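Local structure of mandelate racemase / muconate lactonizing enzyme, C-terminal domain protein (Pseudovibrio sp. JE062, 4JHM) at residues M84-N89 and G278-N283; W218-A223 and D241-S246; A335-I340 and E359-A364. The protein is of unknown function but belongs to the enolase superfamily, pairing a mandelate racemase / muconate lactonizing enzyme N-terminal domain with a barrel-like C-terminal domain. All coordinates share one frame; numbering follows the deposited sequence.

Interaction 1: M84-N89 and G278-N283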
HETATM    1  N   MSE A  84      10.272 -33.364  26.800  1.00 91.35           N
HETATM    2  CA  MSE A  84      10.760 -32.510  25.723  1.00 88.98           C
HETATM    3  C   MSE A  84       9.602 -32.196  24.824  1.00 85.28           C
HETATM    4  O   MSE A  84       9.511 -32.716  23.713  1.00 80.61           O
HETATM    5  CB  MSE A  84      11.858 -33.246  24.965  1.00 91.02           C
HETATM    6  CG  MSE A  84      12.931 -33.744  25.926  1.00 92.68           C
HETATM    7 SE   MSE A  84      13.922 -32.202  26.653  1.00 96.91          SE
HETATM    8  CE  MSE A  84      15.417 -32.226  25.369  1.00 96.05           C
ATOM      9  N   THR A  85       8.715 -31.326  25.304  1.00 86.31           N
ATOM     10  CA  THR A  85       7.424 -31.056  24.658  1.00 83.05           C
ATOM     11  C   THR A  85       7.520 -30.374  23.289  1.00 81.88           C
ATOM     12  O   THR A  85       6.605 -30.487  22.471  1.00 77.84           O
ATOM     13  CB  THR A  85       6.523 -30.182  25.557  1.00 80.89           C
ATOM     14  OG1 THR A  85       7.193 -28.956  25.869  1.00 81.53           O
ATOM     15  CG2 THR A  85       6.178 -30.903  26.843  1.00 81.77           C
ATOM     16  N   GLN A  86       8.607 -29.653  23.043  1.00 81.11           N
ATOM     17  CA  GLN A  86       8.771 -28.966  21.770  1.00 78.61           C
ATOM     18  C   GLN A  86       9.301 -29.929  20.716  1.00 81.69           C
ATOM     19  O   GLN A  86       8.913 -29.861  19.548  1.00 84.06           O
ATOM     20  CB  GLN A  86       9.707 -27.768  21.915  1.00 78.10           C
ATOM     21  CG  GLN A  86      10.016 -27.065  20.604  1.00 78.80           C
ATOM     22  CD  GLN A  86       8.763 -26.664  19.845  1.00 73.36           C
ATOM     23  OE1 GLN A  86       7.985 -25.832  20.310  1.00 71.29           O
ATOM     24  NE2 GLN A  86       8.567 -27.252  18.668  1.00 67.18           N
ATOM     25  N   GLU A  87      10.194 -30.822  21.131  1.00 85.20           N
ATOM     26  CA  GLU A  87      10.732 -31.834  20.229  1.00 85.78           C
ATOM     27  C   GLU A  87       9.653 -32.855  19.879  1.00 83.45           C
ATOM     28  O   GLU A  87       9.626 -33.379  18.765  1.00 88.28           O
ATOM     29  CB  GLU A  87      11.946 -32.523  20.857  1.00 89.13           C
ATOM     30  CG  GLU A  87      12.534 -33.649  20.019  1.00 94.09           C
ATOM     31  CD  GLU A  87      11.847 -34.982  20.253  1.00 97.54           C
ATOM     32  OE1 GLU A  87      11.549 -35.686  19.262  1.00 95.16           O
ATOM     33  OE2 GLU A  87      11.600 -35.324  21.430  1.00100.79           O
ATOM     34  N   LEU A  88       8.765 -33.130  20.833  1.00 76.92           N
ATOM     35  CA  LEU A  88       7.624 -34.009  20.600  1.00 74.21           C
ATOM     36  C   LEU A  88       6.656 -33.346  19.622  1.00 75.24           C
ATOM     37  O   LEU A  88       6.226 -33.950  18.640  1.00 73.06           O
ATOM     38  CB  LEU A  88       6.901 -34.303  21.914  1.00 74.30           C
ATOM     39  CG  LEU A  88       5.849 -35.414  21.856  1.00 76.43           C
ATOM     40  CD1 LEU A  88       6.507 -36.753  21.562  1.00 81.21           C
ATOM     41  CD2 LEU A  88       5.058 -35.482  23.153  1.00 73.41           C
ATOM     42  N   ASN A  89       6.312 -32.097  19.913  1.00 76.63           N
ATOM     43  CA  ASN A  89       5.515 -31.283  19.017  1.00 71.41           C
ATOM     44  C   ASN A  89       6.106 -31.334  17.621  1.00 73.82           C
ATOM     45  O   ASN A  89       5.407 -31.596  16.642  1.00 76.92           O
ATOM     46  CB  ASN A  89       5.492 -29.844  19.521  1.00 71.33           C
ATOM     47  CG  ASN A  89       4.264 -29.093  19.075  1.00 71.50           C
ATOM     48  OD1 ASN A  89       4.182 -28.635  17.940  1.00 79.77           O
ATOM     49  ND2 ASN A  89       3.294 -28.958  19.973  1.00 72.72           N
ATOM     50  N   GLY A 278      -2.117 -28.263  20.810  1.00 69.08           N
ATOM     51  CA  GLY A 278      -1.844 -28.450  22.231  1.00 70.52           C
ATOM     52  C   GLY A 278      -1.306 -27.219  22.938  1.00 70.27           C
ATOM     53  O   GLY A 278      -1.192 -26.143  22.353  1.00 71.78           O
ATOM     54  N   ILE A 279      -0.976 -27.400  24.213  1.00 70.68           N
ATOM     55  CA  ILE A 279      -0.440 -26.345  25.064  1.00 65.72           C
ATOM     56  C   ILE A 279       0.729 -25.636  24.392  1.00 65.63           C
ATOM     57  O   ILE A 279       0.792 -24.408  24.354  1.00 66.24           O
ATOM     58  CB  ILE A 279       0.056 -26.936  26.402  1.00 67.16           C
ATOM     59  CG1 ILE A 279      -1.072 -27.683  27.123  1.00 69.76           C
ATOM     60  CG2 ILE A 279       0.613 -25.848  27.305  1.00 69.95           C
ATOM     61  CD1 ILE A 279      -2.154 -26.789  27.693  1.00 69.00           C
ATOM     62  N   THR A 280       1.660 -26.426  23.870  1.00 67.27           N
ATOM     63  CA  THR A 280       2.845 -25.910  23.200  1.00 67.35           C
ATOM     64  C   THR A 280       2.544 -24.766  22.236  1.00 71.17           C
ATOM     65  O   THR A 280       3.297 -23.798  22.160  1.00 82.50           O
ATOM     66  CB  THR A 280       3.530 -27.035  22.407  1.00 68.36           C
ATOM     67  OG1 THR A 280       4.229 -27.903  23.311  1.00 69.63           O
ATOM     68  CG2 THR A 280       4.499 -26.470  21.372  1.00 64.65           C
ATOM     69  N   GLN A 281       1.446 -24.881  21.497  1.00 65.01           N
ATOM     70  CA  GLN A 281       1.138 -23.928  20.444  1.00 61.73           C
ATOM     71  C   GLN A 281       0.239 -22.804  20.935  1.00 65.47           C
ATOM     72  O   GLN A 281       0.458 -21.640  20.600  1.00 68.61           O
ATOM     73  CB  GLN A 281       0.476 -24.645  19.267  1.00 60.46           C
ATOM     74  CG  GLN A 281       1.356 -25.709  18.625  1.00 60.92           C
ATOM     75  CD  GLN A 281       2.563 -25.118  17.926  1.00 60.36           C
ATOM     76  OE1 GLN A 281       3.683 -25.199  18.420  1.00 64.67           O
ATOM     77  NE2 GLN A 281       2.335 -24.496  16.779  1.00 62.79           N
ATOM     78  N   LEU A 282      -0.783 -23.143  21.714  1.00 68.21           N
ATOM     79  CA  LEU A 282      -1.679 -22.122  22.235  1.00 67.32           C
ATOM     80  C   LEU A 282      -0.813 -21.083  22.902  1.00 68.85           C
ATOM     81  O   LEU A 282      -0.862 -19.901  22.568  1.00 67.35           O
ATOM     82  CB  LEU A 282      -2.658 -22.700  23.253  1.00 69.53           C
ATOM     83  CG  LEU A 282      -3.623 -21.671  23.855  1.00 71.97           C
ATOM     84  CD1 LEU A 282      -4.551 -21.113  22.784  1.00 72.74           C
ATOM     85  CD2 LEU A 282      -4.435 -22.283  24.984  1.00 73.57           C
ATOM     86  N   ASN A 283      -0.006 -21.562  23.842  1.00 69.72           N
ATOM     87  CA  ASN A 283       0.920 -20.736  24.592  1.00 67.23           C
ATOM     88  C   ASN A 283       1.605 -19.690  23.720  1.00 64.01           C
ATOM     89  O   ASN A 283       1.692 -18.520  24.088  1.00 72.49           O
ATOM     90  CB  ASN A 283       1.966 -21.633  25.258  1.00 67.78           C
ATOM     91  CG  ASN A 283       2.862 -20.873  26.210  1.00 67.92           C
ATOM     92  OD1 ASN A 283       2.410 -20.356  27.229  1.00 66.60           O
ATOM     93  ND2 ASN A 283       4.142 -20.804  25.882  1.00 73.80           N
TER
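Asn89 and Thr280 carry most of this contact, reaching toward each other tip to tip from helices 85-92 and 279-291. The two short axes pass 10.5 Å apart, with their N-to-C directions 100° apart. The amide end of Asn89 rests on the methyl of Thr280: Asn89 CG lies 3.5 Å from Thr280 CG2, with ND2 also beside the Thr280 CB. With CG2 anti to the backbone N, the Thr280 methyl is turned to the Asn89 amide, while OG1 approaches the Thr85 carbonyl, 3.6 Å from Thr85 O. Gln86 crosses Thr280 at about a right angle, its OE1 3.7 Å from Thr280 CG2. Gln281 comes in beside Asn89, its OE1 3.5 Å from Asn89 OD1, with the amide planes 34° apart. Between the two segments themselves the touch is van der Waals, and the polar ends are bonded just beyond them. Lys284, one turn on in helix 279-291, bonds Gln86 OE1 directly and also holds Gln281 OE1. Asp108 of helix 100-119 accepts from both Asn89 ND2 and Thr280 OG1, so an acidic and a basic side chain together tie the N-terminal domain to the barrel-like one.

Interaction 2: W218-A223 and D241-S246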
ATOM      1  N   TRP A 218     -22.501  -4.212  23.470  1.00 68.48           N
ATOM      2  CA  TRP A 218     -22.269  -5.640  23.668  1.00 65.27           C
ATOM      3  C   TRP A 218     -20.785  -5.930  23.544  1.00 61.95           C
ATOM      4  O   TRP A 218     -20.028  -5.124  23.011  1.00 58.71           O
ATOM      5  CB  TRP A 218     -23.053  -6.478  22.666  1.00 64.27           C
ATOM      6  CG  TRP A 218     -24.490  -6.589  23.009  1.00 66.46           C
ATOM      7  CD1 TRP A 218     -25.276  -5.620  23.551  1.00 65.86           C
ATOM      8  CD2 TRP A 218     -25.332  -7.732  22.818  1.00 69.44           C
ATOM      9  NE1 TRP A 218     -26.555  -6.088  23.719  1.00 68.90           N
ATOM     10  CE2 TRP A 218     -26.616  -7.382  23.274  1.00 69.92           C
ATOM     11  CE3 TRP A 218     -25.122  -9.017  22.312  1.00 67.07           C
ATOM     12  CZ2 TRP A 218     -27.686  -8.270  23.241  1.00 73.27           C
ATOM     13  CZ3 TRP A 218     -26.182  -9.896  22.278  1.00 70.16           C
ATOM     14  CH2 TRP A 218     -27.451  -9.519  22.739  1.00 75.00           C
ATOM     15  N   GLU A 219     -20.383  -7.099  24.029  1.00 65.40           N
ATOM     16  CA  GLU A 219     -18.978  -7.392  24.285  1.00 64.78           C
ATOM     17  C   GLU A 219     -18.218  -7.772  23.021  1.00 64.50           C
ATOM     18  O   GLU A 219     -17.230  -7.126  22.677  1.00 70.82           O
ATOM     19  CB  GLU A 219     -18.875  -8.488  25.353  1.00 65.59           C
ATOM     20  CG  GLU A 219     -17.462  -8.909  25.715  1.00 66.21           C
ATOM     21  CD  GLU A 219     -16.682  -7.819  26.416  1.00 67.78           C
ATOM     22  OE1 GLU A 219     -17.225  -6.705  26.578  1.00 70.84           O
ATOM     23  OE2 GLU A 219     -15.524  -8.080  26.806  1.00 70.06           O
ATOM     24  N   TRP A 220     -18.664  -8.820  22.331  1.00 66.13           N
ATOM     25  CA  TRP A 220     -18.047  -9.191  21.061  1.00 67.32           C
ATOM     26  C   TRP A 220     -18.951 -10.019  20.154  1.00 63.37           C
ATOM     27  O   TRP A 220     -19.825 -10.744  20.621  1.00 65.13           O
ATOM     28  CB  TRP A 220     -16.698  -9.898  21.281  1.00 67.06           C
ATOM     29  CG  TRP A 220     -16.756 -11.350  21.653  1.00 61.42           C
ATOM     30  CD1 TRP A 220     -17.405 -12.348  20.988  1.00 65.76           C
ATOM     31  CD2 TRP A 220     -16.088 -11.969  22.750  1.00 59.97           C
ATOM     32  NE1 TRP A 220     -17.206 -13.550  21.622  1.00 61.57           N
ATOM     33  CE2 TRP A 220     -16.394 -13.343  22.706  1.00 61.40           C
ATOM     34  CE3 TRP A 220     -15.273 -11.493  23.781  1.00 61.39           C
ATOM     35  CZ2 TRP A 220     -15.913 -14.244  23.650  1.00 61.32           C
ATOM     36  CZ3 TRP A 220     -14.793 -12.388  24.716  1.00 60.35           C
ATOM     37  CH2 TRP A 220     -15.112 -13.749  24.644  1.00 64.26           C
ATOM     38  N   LEU A 221     -18.729  -9.879  18.850  1.00 58.83           N
ATOM     39  CA  LEU A 221     -19.389 -10.695  17.845  1.00 58.95           C
ATOM     40  C   LEU A 221     -18.417 -11.765  17.383  1.00 58.09           C
ATOM     41  O   LEU A 221     -17.382 -11.461  16.791  1.00 60.56           O
ATOM     42  CB  LEU A 221     -19.821  -9.840  16.649  1.00 58.51           C
ATOM     43  CG  LEU A 221     -20.328 -10.613  15.423  1.00 58.91           C
ATOM     44  CD1 LEU A 221     -21.413 -11.596  15.830  1.00 62.45           C
ATOM     45  CD2 LEU A 221     -20.841  -9.683  14.333  1.00 57.20           C
ATOM     46  N   GLU A 222     -18.752 -13.019  17.649  1.00 57.58           N
ATOM     47  CA  GLU A 222     -17.864 -14.127  17.325  1.00 58.61           C
ATOM     48  C   GLU A 222     -18.310 -14.833  16.048  1.00 54.44           C
ATOM     49  O   GLU A 222     -19.473 -15.202  15.906  1.00 57.68           O
ATOM     50  CB  GLU A 222     -17.811 -15.117  18.501  1.00 62.07           C
ATOM     51  CG  GLU A 222     -17.251 -16.487  18.150  1.00 64.93           C
ATOM     52  CD  GLU A 222     -17.119 -17.400  19.354  1.00 72.89           C
ATOM     53  OE1 GLU A 222     -16.856 -16.895  20.469  1.00 68.29           O
ATOM     54  OE2 GLU A 222     -17.275 -18.630  19.176  1.00 78.65           O
ATOM     55  N   ALA A 223     -17.379 -15.016  15.118  1.00 53.31           N
ATOM     56  CA  ALA A 223     -17.649 -15.786  13.910  1.00 53.72           C
ATOM     57  C   ALA A 223     -18.811 -15.191  13.116  1.00 56.02           C
ATOM     58  O   ALA A 223     -19.828 -15.851  12.918  1.00 57.30           O
ATOM     59  CB  ALA A 223     -17.948 -17.233  14.272  1.00 49.34           C
ATOM     60  N   ASP A 241     -16.209  -0.398  16.378  1.00 65.55           N
ATOM     61  CA  ASP A 241     -15.333  -0.513  17.540  1.00 65.86           C
ATOM     62  C   ASP A 241     -15.626  -1.800  18.308  1.00 67.08           C
ATOM     63  O   ASP A 241     -15.007  -2.092  19.330  1.00 70.26           O
ATOM     64  CB  ASP A 241     -15.500   0.710  18.439  1.00 63.63           C
ATOM     65  CG  ASP A 241     -15.026   1.988  17.771  1.00 69.88           C
ATOM     66  OD1 ASP A 241     -14.234   1.901  16.805  1.00 78.24           O
ATOM     67  OD2 ASP A 241     -15.443   3.080  18.209  1.00 71.99           O
ATOM     68  N   LEU A 242     -16.573  -2.574  17.794  1.00 64.89           N
ATOM     69  CA  LEU A 242     -16.969  -3.826  18.411  1.00 61.06           C
ATOM     70  C   LEU A 242     -15.881  -4.877  18.216  1.00 61.12           C
ATOM     71  O   LEU A 242     -15.354  -5.038  17.114  1.00 63.93           O
ATOM     72  CB  LEU A 242     -18.272  -4.306  17.771  1.00 60.49           C
ATOM     73  CG  LEU A 242     -18.886  -5.600  18.297  1.00 58.49           C
ATOM     74  CD1 LEU A 242     -19.483  -5.367  19.673  1.00 58.57           C
ATOM     75  CD2 LEU A 242     -19.938  -6.109  17.324  1.00 58.42           C
ATOM     76  N   GLU A 243     -15.550  -5.597  19.284  1.00 57.22           N
ATOM     77  CA  GLU A 243     -14.599  -6.701  19.190  1.00 58.30           C
ATOM     78  C   GLU A 243     -15.126  -7.764  18.222  1.00 60.29           C
ATOM     79  O   GLU A 243     -16.229  -8.281  18.402  1.00 56.84           O
ATOM     80  CB  GLU A 243     -14.358  -7.311  20.577  1.00 62.59           C
ATOM     81  CG  GLU A 243     -13.342  -8.449  20.624  1.00 63.48           C
ATOM     82  CD  GLU A 243     -13.009  -8.880  22.045  1.00 62.91           C
ATOM     83  OE1 GLU A 243     -13.524  -8.247  22.993  1.00 63.74           O
ATOM     84  OE2 GLU A 243     -12.237  -9.851  22.217  1.00 56.21           O
ATOM     85  N   ILE A 244     -14.343  -8.073  17.189  1.00 59.94           N
ATOM     86  CA  ILE A 244     -14.715  -9.099  16.216  1.00 59.40           C
ATOM     87  C   ILE A 244     -13.779 -10.292  16.348  1.00 60.64           C
ATOM     88  O   ILE A 244     -12.565 -10.148  16.198  1.00 61.33           O
ATOM     89  CB  ILE A 244     -14.633  -8.561  14.777  1.00 59.35           C
ATOM     90  CG1 ILE A 244     -15.464  -7.283  14.636  1.00 62.40           C
ATOM     91  CG2 ILE A 244     -15.094  -9.612  13.783  1.00 57.35           C
ATOM     92  CD1 ILE A 244     -16.909  -7.431  15.054  1.00 63.38           C
ATOM     93  N   SER A 245     -14.343 -11.467  16.623  1.00 56.12           N
ATOM     94  CA  SER A 245     -13.537 -12.651  16.898  1.00 57.38           C
ATOM     95  C   SER A 245     -13.778 -13.751  15.870  1.00 57.34           C
ATOM     96  O   SER A 245     -14.837 -13.809  15.260  1.00 59.80           O
ATOM     97  CB  SER A 245     -13.846 -13.172  18.296  1.00 58.02           C
ATOM     98  OG  SER A 245     -12.736 -13.869  18.831  1.00 63.21           O
ATOM     99  N   SER A 246     -12.789 -14.623  15.679  1.00 61.20           N
ATOM    100  CA  SER A 246     -12.911 -15.714  14.708  1.00 64.86           C
ATOM    101  C   SER A 246     -13.732 -16.858  15.287  1.00 63.19           C
ATOM    102  O   SER A 246     -14.122 -16.823  16.453  1.00 61.03           O
ATOM    103  CB  SER A 246     -11.531 -16.233  14.285  1.00 66.31           C
ATOM    104  OG  SER A 246     -10.917 -16.997  15.315  1.00 65.10           O
TER
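Ala223 N donates to Ser245 O at 2.8 Å, the shortest bond between these two parallel strands, with an N-H...O angle of 172° and the donor tilted from the carbonyl plane. Two more bonds follow: Ser245 N to Leu221 O, and Leu221 N to Glu243 O, each 3.0 Å. The backbones alternate as donor and acceptor, placing Leu221 beside Ile244 and Glu222 beside Ser245. Strand 220-222, helix 230-239 and strand 243-245 form a beta-alpha-beta crossover of the barrel domain. Leu221 and Ile244 point to the helical side: Leu221 CB meets Leu242 CD2 at 3.8 Å and Ile244 CD1 at 4.1 Å, while Met213 of helix 203-215 touches Leu221 and Leu242, and helix 230-239 packs on Ile244. On the other face, Trp220 and Glu243 lie side by side and point the same way, Trp220 CB 3.6 Å from Glu243 CB. The extended Glu243 chain sets CD alongside the indole; both carboxylate oxygens lie 3.8 Å from Trp220 CE3, with OE1 at the ring edge, near its plane, and carboxylate and ring planes are 58° apart. Glu219 OE2 comes within 4.3 Å of Glu243 OE1, a like-charge approach probably eased by the salt bridge of Glu219 OE1 with Arg192. Further along this face, Glu222 OE1 pairs with Lys165, and Ser245 OG bonds to Asp268 and Arg270.

Interaction 3: A335-I340 and E359-A364; sequences ASKTQI and EMDWDA
Lys337 lies over the backbone of Met360 and Asp361 where two loop segments of the barrel-like domain join through a single beta bridge, just ahead of helix 362-368. Ser336 and Met360 form the bridged pair, flanked by the bonds Asp361 N to Ala335 O at 2.8 Å and Lys337 N to Glu359 O at 3.0 Å. The first donor stands well above the carbonyl plane of Ala335. A third bond extends the join: Glu359 N points almost straight at Thr338 OG1, 3.0 Å away with an N-H...O angle of 175°. Lys337 starts with CG anti to the carbonyl carbon, beside the backbone N (chi1 -62°), and then runs extended to its end, crossing the Asp361 side chain at about a right angle. Its CE lies 3.7 Å from Asp361 CA, and NZ is 3.5 Å from Met360 O. The nearest carboxylate oxygens, Glu359 OE2 and Asp361 OD1, are both 5.1 Å from Lys337 NZ, too far for a salt bridge, though they may still attract it.

In the selenomethionine Met360, the bend at chi2 (-92°) brings SE to 3.7 Å from Ala335 O; its CB rests over one face of Trp362, offset toward the rim, and that ring also makes a cation-pi contact with Arg41. Beside the bridge, the CB atoms of Ala335 and Ala364 meet. Asp361 is the N-cap of helix 362-368: its OD1 accepts from Ala364 N at 2.9 Å, approached from above the carboxylate plane, and weakly from Asp363 N.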
ATOM      1  N   ALA A 335     -17.232 -38.851  33.758  1.00 88.26           N
ATOM      2  CA  ALA A 335     -16.161 -39.645  34.364  1.00 91.95           C
ATOM      3  C   ALA A 335     -15.051 -38.792  34.977  1.00 90.58           C
ATOM      4  O   ALA A 335     -13.886 -39.197  34.995  1.00 85.30           O
ATOM      5  CB  ALA A 335     -15.572 -40.590  33.327  1.00 91.92           C
ATOM      6  N   SER A 336     -15.416 -37.620  35.485  1.00 89.44           N
ATOM      7  CA  SER A 336     -14.437 -36.711  36.060  1.00 87.30           C
ATOM      8  C   SER A 336     -14.621 -36.554  37.562  1.00 92.63           C
ATOM      9  O   SER A 336     -15.720 -36.287  38.039  1.00 93.15           O
ATOM     10  CB  SER A 336     -14.538 -35.339  35.406  1.00 82.07           C
ATOM     11  OG  SER A 336     -13.477 -34.510  35.849  1.00 80.99           O
ATOM     12  N   LYS A 337     -13.524 -36.709  38.297  1.00 95.42           N
ATOM     13  CA  LYS A 337     -13.511 -36.462  39.728  1.00 95.66           C
ATOM     14  C   LYS A 337     -13.215 -34.989  40.011  1.00 96.07           C
ATOM     15  O   LYS A 337     -13.117 -34.576  41.166  1.00100.63           O
ATOM     16  CB  LYS A 337     -12.458 -37.343  40.394  1.00 98.14           C
ATOM     17  CG  LYS A 337     -12.715 -38.831  40.235  1.00100.44           C
ATOM     18  CD  LYS A 337     -11.531 -39.649  40.724  1.00103.42           C
ATOM     19  CE  LYS A 337     -11.866 -41.131  40.772  1.00104.59           C
ATOM     20  NZ  LYS A 337     -10.647 -41.978  40.693  1.00103.95           N
ATOM     21  N   THR A 338     -13.072 -34.203  38.948  1.00 93.86           N
ATOM     22  CA  THR A 338     -12.761 -32.786  39.069  1.00 96.00           C
ATOM     23  C   THR A 338     -13.893 -31.949  38.505  1.00 95.35           C
ATOM     24  O   THR A 338     -14.506 -32.328  37.512  1.00101.93           O
ATOM     25  CB  THR A 338     -11.481 -32.436  38.293  1.00 95.43           C
ATOM     26  OG1 THR A 338     -10.392 -33.236  38.774  1.00100.08           O
ATOM     27  CG2 THR A 338     -11.146 -30.954  38.451  1.00 93.34           C
ATOM     28  N   GLN A 339     -14.162 -30.804  39.124  1.00 95.19           N
ATOM     29  CA  GLN A 339     -15.215 -29.914  38.644  1.00 92.18           C
ATOM     30  C   GLN A 339     -14.753 -28.463  38.566  1.00 89.97           C
ATOM     31  O   GLN A 339     -14.588 -27.792  39.582  1.00 91.57           O
ATOM     32  CB  GLN A 339     -16.446 -30.017  39.540  1.00 94.62           C
ATOM     33  CG  GLN A 339     -17.122 -31.376  39.488  1.00 97.30           C
ATOM     34  CD  GLN A 339     -18.393 -31.425  40.311  1.00101.67           C
ATOM     35  OE1 GLN A 339     -19.375 -32.046  39.913  1.00100.93           O
ATOM     36  NE2 GLN A 339     -18.382 -30.761  41.464  1.00107.07           N
ATOM     37  N   ILE A 340     -14.552 -27.982  37.346  1.00 88.43           N
ATOM     38  CA  ILE A 340     -14.217 -26.585  37.131  1.00 84.52           C
ATOM     39  C   ILE A 340     -15.502 -25.795  36.918  1.00 80.87           C
ATOM     40  O   ILE A 340     -15.945 -25.606  35.792  1.00 80.55           O
ATOM     41  CB  ILE A 340     -13.276 -26.409  35.924  1.00 81.38           C
ATOM     42  CG1 ILE A 340     -11.981 -27.194  36.159  1.00 82.51           C
ATOM     43  CG2 ILE A 340     -12.971 -24.935  35.703  1.00 79.40           C
ATOM     44  CD1 ILE A 340     -10.981 -27.113  35.028  1.00 81.86           C
ATOM     45  N   GLU A 359      -8.294 -34.993  37.648  1.00 93.63           N
ATOM     46  CA  GLU A 359      -8.338 -36.384  38.059  1.00 95.98           C
ATOM     47  C   GLU A 359      -9.567 -37.024  37.421  1.00 93.52           C
ATOM     48  O   GLU A 359     -10.655 -36.446  37.432  1.00 89.62           O
ATOM     49  CB  GLU A 359      -8.401 -36.473  39.586  1.00 97.94           C
ATOM     50  CG  GLU A 359      -7.825 -37.754  40.169  1.00100.23           C
ATOM     51  CD  GLU A 359      -7.419 -37.602  41.626  1.00104.09           C
ATOM     52  OE1 GLU A 359      -7.434 -36.461  42.139  1.00101.46           O
ATOM     53  OE2 GLU A 359      -7.082 -38.624  42.260  1.00103.45           O
HETATM   54  N   MSE A 360      -9.392 -38.211  36.850  1.00 92.07           N
HETATM   55  CA  MSE A 360     -10.479 -38.879  36.149  1.00 91.15           C
HETATM   56  C   MSE A 360     -10.842 -40.148  36.848  1.00 92.57           C
HETATM   57  O   MSE A 360      -9.982 -40.818  37.419  1.00 90.56           O
HETATM   58  CB  MSE A 360     -10.052 -39.228  34.729  1.00 91.74           C
HETATM   59  CG  MSE A 360      -9.739 -37.984  33.905  1.00 91.20           C
HETATM   60 SE   MSE A 360     -11.357 -37.386  32.954  1.00 93.61          SE
HETATM   61  CE  MSE A 360     -11.771 -35.836  34.088  1.00 94.51           C
ATOM     62  N   ASP A 361     -12.130 -40.479  36.813  1.00 92.20           N
ATOM     63  CA  ASP A 361     -12.616 -41.779  37.255  1.00 91.03           C
ATOM     64  C   ASP A 361     -12.461 -42.742  36.085  1.00 90.88           C
ATOM     65  O   ASP A 361     -13.154 -42.619  35.075  1.00 89.13           O
ATOM     66  CB  ASP A 361     -14.080 -41.679  37.686  1.00 91.11           C
ATOM     67  CG  ASP A 361     -14.671 -43.018  38.082  1.00 93.44           C
ATOM     68  OD1 ASP A 361     -14.157 -44.064  37.631  1.00 98.08           O
ATOM     69  OD2 ASP A 361     -15.659 -43.025  38.843  1.00 93.28           O
ATOM     70  N   TRP A 362     -11.545 -43.693  36.217  1.00 91.80           N
ATOM     71  CA  TRP A 362     -11.147 -44.518  35.081  1.00 92.01           C
ATOM     72  C   TRP A 362     -12.048 -45.730  34.881  1.00 94.80           C
ATOM     73  O   TRP A 362     -12.030 -46.358  33.819  1.00 95.76           O
ATOM     74  CB  TRP A 362      -9.681 -44.927  35.217  1.00 91.02           C
ATOM     75  CG  TRP A 362      -8.772 -43.754  35.040  1.00 89.10           C
ATOM     76  CD1 TRP A 362      -8.041 -43.122  36.004  1.00 90.08           C
ATOM     77  CD2 TRP A 362      -8.531 -43.041  33.823  1.00 84.34           C
ATOM     78  NE1 TRP A 362      -7.344 -42.073  35.457  1.00 87.84           N
ATOM     79  CE2 TRP A 362      -7.629 -42.002  34.118  1.00 86.41           C
ATOM     80  CE3 TRP A 362      -8.984 -43.190  32.509  1.00 82.18           C
ATOM     81  CZ2 TRP A 362      -7.172 -41.110  33.147  1.00 85.87           C
ATOM     82  CZ3 TRP A 362      -8.529 -42.308  31.543  1.00 83.73           C
ATOM     83  CH2 TRP A 362      -7.631 -41.280  31.868  1.00 83.86           C
ATOM     84  N   ASP A 363     -12.841 -46.055  35.891  1.00 96.17           N
ATOM     85  CA  ASP A 363     -13.860 -47.083  35.732  1.00 98.55           C
ATOM     86  C   ASP A 363     -15.080 -46.476  35.054  1.00 95.12           C
ATOM     87  O   ASP A 363     -15.872 -47.187  34.436  1.00 96.32           O
ATOM     88  CB  ASP A 363     -14.231 -47.705  37.081  1.00 98.95           C
ATOM     89  CG  ASP A 363     -13.111 -48.548  37.651  1.00 98.00           C
ATOM     90  OD1 ASP A 363     -11.935 -48.171  37.460  1.00 94.68           O
ATOM     91  OD2 ASP A 363     -13.403 -49.588  38.276  1.00 98.51           O
ATOM     92  N   ALA A 364     -15.213 -45.156  35.165  1.00 92.14           N
ATOM     93  CA  ALA A 364     -16.331 -44.442  34.563  1.00 89.49           C
ATOM     94  C   ALA A 364     -16.125 -44.315  33.063  1.00 89.61           C
ATOM     95  O   ALA A 364     -17.062 -44.507  32.286  1.00 88.30           O
ATOM     96  CB  ALA A 364     -16.494 -43.068  35.196  1.00 86.48           C
TER

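The three contacts do not touch. Interaction 2, buried in the barrel-like sheet, is nested along the chain within the loop closed by interaction 1, yet their centres are 29 Å apart and their nearest atoms about 11 Å. Interaction 3 follows both in sequence; its centre is 25 Å from that of interaction 1 and 34 Å from that of interaction 2, across the centre of the chain from the latter. Interaction 1 joins the N-terminal and barrel-like domains, whereas interactions 2 and 3 lie wholly within the latter. In enolase-superfamily relatives the active site sits at the C-terminal ends of the barrel strands, so interaction 2 is probably the one closest to it.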